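Local atomic coordinates of stress-induced-phosphoprotein 1 (Caenorhabditis elegans, PDB entry 4GCN), a protein that binds the C-terminal MEEVD pentapeptide of Hsp90, inhibits the Hsp90 ATPase, forms a complex with Hsp70 and Hsp90, and promotes thermotolerance and longevity. Residues I42-F53 against L81-A92. Sequence-based numbering, arbitrary orientation. Where two conformers were deposited one is given.
Sequences ITFYNNKAAVYF and LIAKAMSRAGNA
Asn46 pushes its amide as a knob into the hole between Leu81, Lys84, Ala85 and Arg88. Asn46 CG lies beside its backbone N (chi1 -76°), which turns ND2 to Leu81 O at 3.3 Å, a weak hydrogen bond. The same ND2 also donates to a water that Lys84 NZ holds weakly, while Asn46 OD1 lies 3.3 Å from Ala85 CB. That oxygen accepts from a second water, 2.8 Å away, which in turn takes a hydrogen bond from Arg88 NH1 in the guanidinium plane. The two segments belong to the first helices of what are predicted to be the second and third TPR repeats of this N-terminal domain, and run nearly parallel (20°) as neighbours in the superhelix. Arg88 leaves its helix extended, then bends at chi3 (-67°) to lay the guanidinium face over Ala50 CB, 3.9 Å from CZ, with CD against Ala49 CB. A leucine in its place would probably leave the second water without the N-H it accepts, and the Ala50 methyl without its flat cover. At the N-terminal end, Ile42 crosses Ile82 almost perpendicularly, CD1 to CG1 3.8 Å, and its CG2 meets Leu81 CD1. Toward the other end Phe53 presents its ring edge, CE1 3.8 Å from Ala92 N, and also packs edge-to-face with Phe58.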
loop_
_atom_site.group_PDB
_atom_site.type_symbol
_atom_site.label_atom_id
_atom_site.label_comp_id
_atom_site.label_asym_id
_atom_site.label_seq_id
_atom_site.Cartn_x
_atom_site.Cartn_y
_atom_site.Cartn_z
ATOM N N ILE A 42 -5.641 -6.422 -4.275
ATOM C CA ILE A 42 -4.769 -5.684 -3.340
ATOM C C ILE A 42 -3.787 -4.726 -4.028
ATOM O O ILE A 42 -3.519 -3.652 -3.504
ATOM C CB ILE A 42 -3.972 -6.662 -2.424
ATOM C CG1 ILE A 42 -3.333 -5.915 -1.220
ATOM C CG2 ILE A 42 -2.819 -7.387 -3.186
ATOM C CD1 ILE A 42 -2.724 -6.860 -0.161
ATOM N N THR A 43 -3.251 -5.114 -5.170
ATOM C CA THR A 43 -2.229 -4.324 -5.861
ATOM C C THR A 43 -2.704 -2.868 -6.057
ATOM O O THR A 43 -1.917 -1.944 -5.930
ATOM C CB THR A 43 -1.946 -4.892 -7.252
ATOM O OG1 THR A 43 -1.530 -6.246 -7.123
ATOM C CG2 THR A 43 -0.855 -4.108 -7.972
ATOM N N PHE A 44 -3.992 -2.676 -6.297
ATOM C CA PHE A 44 -4.477 -1.300 -6.622
ATOM C C PHE A 44 -4.416 -0.404 -5.397
ATOM O O PHE A 44 -4.175 0.822 -5.508
ATOM C CB PHE A 44 -5.886 -1.307 -7.205
ATOM C CG PHE A 44 -6.101 -2.254 -8.352
ATOM C CD1 PHE A 44 -5.051 -2.647 -9.207
ATOM C CD2 PHE A 44 -7.372 -2.775 -8.586
ATOM C CE1 PHE A 44 -5.277 -3.545 -10.234
ATOM C CE2 PHE A 44 -7.601 -3.646 -9.604
ATOM C CZ PHE A 44 -6.557 -4.066 -10.417
ATOM N N TYR A 45 -4.723 -0.999 -4.244
ATOM C CA TYR A 45 -4.709 -0.294 -2.950
ATOM C C TYR A 45 -3.304 0.047 -2.503
ATOM O O TYR A 45 -3.026 1.235 -2.136
ATOM C CB TYR A 45 -5.476 -1.074 -1.897
ATOM C CG TYR A 45 -6.886 -1.341 -2.280
ATOM C CD1 TYR A 45 -7.895 -0.414 -2.027
ATOM C CD2 TYR A 45 -7.251 -2.525 -2.856
ATOM C CE1 TYR A 45 -9.218 -0.674 -2.337
ATOM C CE2 TYR A 45 -8.570 -2.781 -3.166
ATOM C CZ TYR A 45 -9.551 -1.839 -2.911
ATOM O OH TYR A 45 -10.846 -2.086 -3.235
ATOM N N ASN A 46 -2.373 -0.866 -2.755
ATOM C CA ASN A 46 -0.997 -0.600 -2.476
ATOM C C ASN A 46 -0.474 0.458 -3.444
ATOM O O ASN A 46 0.300 1.306 -3.012
ATOM C CB ASN A 46 -0.081 -1.837 -2.548
ATOM C CG ASN A 46 -0.206 -2.785 -1.337
ATOM O OD1 ASN A 46 -0.571 -2.364 -0.252
ATOM N ND2 ASN A 46 0.134 -4.090 -1.537
ATOM N N ASN A 47 -0.855 0.406 -4.738
ATOM C CA ASN A 47 -0.304 1.399 -5.685
ATOM C C ASN A 47 -0.855 2.780 -5.353
ATOM O O ASN A 47 -0.139 3.736 -5.368
ATOM C CB ASN A 47 -0.641 1.021 -7.127
ATOM C CG ASN A 47 0.186 -0.138 -7.663
ATOM O OD1 ASN A 47 0.150 -0.388 -8.844
ATOM N ND2 ASN A 47 0.916 -0.822 -6.830
ATOM N N LYS A 48 -2.114 2.897 -4.939
ATOM C CA LYS A 48 -2.646 4.182 -4.533
ATOM C C LYS A 48 -1.945 4.743 -3.274
ATOM O O LYS A 48 -1.642 5.924 -3.212
ATOM C CB LYS A 48 -4.112 4.100 -4.195
ATOM C CG LYS A 48 -4.988 4.275 -5.405
ATOM C CD LYS A 48 -6.382 4.674 -5.053
ATOM C CE LYS A 48 -6.585 6.044 -4.433
ATOM N NZ LYS A 48 -6.966 7.193 -5.312
ATOM N N ALA A 49 -1.629 3.862 -2.337
ATOM C CA ALA A 49 -0.850 4.212 -1.138
ATOM C C ALA A 49 0.506 4.784 -1.474
ATOM O O ALA A 49 0.932 5.769 -0.898
ATOM C CB ALA A 49 -0.770 2.998 -0.182
ATOM N N ALA A 50 1.175 4.166 -2.439
ATOM C CA ALA A 50 2.459 4.606 -2.895
ATOM C C ALA A 50 2.390 6.001 -3.505
ATOM O O ALA A 50 3.266 6.839 -3.267
ATOM C CB ALA A 50 3.004 3.617 -3.890
ATOM N N VAL A 51 1.366 6.272 -4.289
ATOM C CA VAL A 51 1.169 7.613 -4.829
ATOM C C VAL A 51 0.974 8.610 -3.696
ATOM O O VAL A 51 1.635 9.646 -3.680
ATOM C CB VAL A 51 -0.015 7.702 -5.793
ATOM C CG1 VAL A 51 -0.125 9.123 -6.340
ATOM C CG2 VAL A 51 0.162 6.683 -6.915
ATOM N N TYR A 52 0.065 8.308 -2.757
ATOM C CA TYR A 52 -0.181 9.213 -1.643
ATOM C C TYR A 52 1.077 9.515 -0.846
ATOM O O TYR A 52 1.289 10.633 -0.477
ATOM C CB TYR A 52 -1.271 8.714 -0.692
ATOM C CG TYR A 52 -2.692 8.829 -1.202
ATOM C CD1 TYR A 52 -3.181 10.040 -1.734
ATOM C CD2 TYR A 52 -3.553 7.737 -1.164
ATOM C CE1 TYR A 52 -4.504 10.170 -2.131
ATOM C CE2 TYR A 52 -4.847 7.838 -1.597
ATOM C CZ TYR A 52 -5.305 9.032 -2.103
ATOM O OH TYR A 52 -6.573 9.079 -2.566
ATOM N N PHE A 53 1.919 8.525 -0.646
ATOM C CA PHE A 53 3.136 8.699 0.098
ATOM C C PHE A 53 4.063 9.686 -0.619
ATOM O O PHE A 53 4.600 10.583 0.035
ATOM C CB PHE A 53 3.846 7.333 0.261
ATOM C CG PHE A 53 5.018 7.363 1.180
ATOM C CD1 PHE A 53 4.860 7.025 2.497
ATOM C CD2 PHE A 53 6.267 7.717 0.711
ATOM C CE1 PHE A 53 5.934 7.049 3.351
ATOM C CE2 PHE A 53 7.350 7.750 1.544
ATOM C CZ PHE A 53 7.178 7.419 2.873
ATOM N N LEU A 81 2.373 -9.325 0.323
ATOM C CA LEU A 81 1.841 -8.033 -0.174
ATOM C C LEU A 81 1.035 -7.355 0.917
ATOM O O LEU A 81 0.941 -6.134 0.991
ATOM C CB LEU A 81 0.951 -8.296 -1.415
ATOM C CG LEU A 81 1.622 -9.082 -2.526
ATOM C CD1 LEU A 81 0.574 -9.260 -3.620
ATOM C CD2 LEU A 81 2.893 -8.343 -2.987
ATOM N N ILE A 82 0.421 -8.145 1.799
ATOM C CA ILE A 82 -0.163 -7.588 3.017
ATOM C C ILE A 82 0.946 -7.039 3.966
ATOM O O ILE A 82 0.809 -5.927 4.493
ATOM C CB ILE A 82 -1.053 -8.637 3.755
ATOM C CG1 ILE A 82 -2.209 -9.085 2.851
ATOM C CG2 ILE A 82 -1.487 -8.069 5.095
ATOM C CD1 ILE A 82 -3.043 -10.284 3.447
ATOM N N ALA A 83 2.070 -7.750 4.129
ATOM C CA ALA A 83 3.217 -7.238 4.892
ATOM C C ALA A 83 3.729 -5.911 4.339
ATOM O O ALA A 83 4.061 -5.001 5.124
ATOM C CB ALA A 83 4.355 -8.256 4.904
ATOM N N LYS A 84 3.852 -5.818 3.012
ATOM C CA LYS A 84 4.276 -4.562 2.355
ATOM C C LYS A 84 3.344 -3.412 2.699
ATOM O O LYS A 84 3.851 -2.336 2.979
ATOM C CB LYS A 84 4.339 -4.701 0.872
ATOM C CG LYS A 84 4.816 -3.428 0.157
ATOM C CD LYS A 84 5.182 -3.711 -1.312
ATOM C CE LYS A 84 3.943 -4.058 -2.171
ATOM N NZ LYS A 84 4.322 -4.503 -3.554
ATOM N N ALA A 85 2.024 -3.637 2.733
ATOM C CA ALA A 85 1.084 -2.593 3.072
ATOM C C ALA A 85 1.365 -2.122 4.479
ATOM O O ALA A 85 1.312 -0.917 4.755
ATOM C CB ALA A 85 -0.390 -3.046 2.964
ATOM N N MET A 86 1.613 -3.081 5.362
ATOM C CA MET A 86 1.871 -2.800 6.775
ATOM C C MET A 86 3.134 -1.951 6.992
ATOM O O MET A 86 3.096 -0.953 7.706
ATOM C CB MET A 86 1.915 -4.104 7.566
ATOM C CG MET A 86 0.533 -4.725 7.691
ATOM S SD MET A 86 0.736 -6.385 8.348
ATOM C CE MET A 86 -1.007 -6.843 8.616
ATOM N N SER A 87 4.238 -2.267 6.325
ATOM C CA SER A 87 5.448 -1.493 6.455
ATOM C C SER A 87 5.270 -0.107 5.857
ATOM O O SER A 87 5.835 0.868 6.364
ATOM C CB SER A 87 6.614 -2.180 5.745
ATOM O OG SER A 87 6.495 -3.584 5.853
ATOM N N ARG A 88 4.519 -0.039 4.748
ATOM C CA ARG A 88 4.275 1.269 4.114
ATOM C C ARG A 88 3.526 2.166 5.075
ATOM O O ARG A 88 3.846 3.357 5.237
ATOM C CB ARG A 88 3.509 1.153 2.782
ATOM C CG ARG A 88 3.274 2.553 2.169
ATOM C CD ARG A 88 2.906 2.604 0.698
ATOM N NE ARG A 88 4.005 2.158 -0.170
ATOM C CZ ARG A 88 3.902 1.129 -1.002
ATOM N NH1 ARG A 88 2.785 0.384 -1.043
ATOM N NH2 ARG A 88 4.935 0.827 -1.783
ATOM N N ALA A 89 2.486 1.618 5.711
ATOM C CA ALA A 89 1.799 2.324 6.736
ATOM C C ALA A 89 2.717 2.795 7.873
ATOM O O ALA A 89 2.506 3.906 8.377
ATOM C CB ALA A 89 0.662 1.456 7.354
ATOM N N GLY A 90 3.663 1.953 8.299
ATOM C CA GLY A 90 4.575 2.318 9.329
ATOM C C GLY A 90 5.426 3.512 8.942
ATOM O O GLY A 90 5.606 4.454 9.705
ATOM N N ASN A 91 5.966 3.456 7.723
ATOM C CA ASN A 91 6.677 4.571 7.195
ATOM C C ASN A 91 5.876 5.898 7.090
ATOM O O ASN A 91 6.392 6.985 7.404
ATOM C CB ASN A 91 7.266 4.159 5.858
ATOM C CG ASN A 91 8.478 3.265 6.023
ATOM O OD1 ASN A 91 8.414 2.077 5.721
ATOM N ND2 ASN A 91 9.581 3.826 6.441
ATOM N N ALA A 92 4.624 5.808 6.647
ATOM C CA ALA A 92 3.736 6.953 6.590
ATOM C C ALA A 92 3.500 7.561 7.977
ATOM O O ALA A 92 3.410 8.768 8.093
ATOM C CB ALA A 92 2.385 6.633 5.890
HETATM O O HOH W 1 1.184 -5.113 -4.318
HETATM O O HOH W 2 0.587 -0.014 0.723
#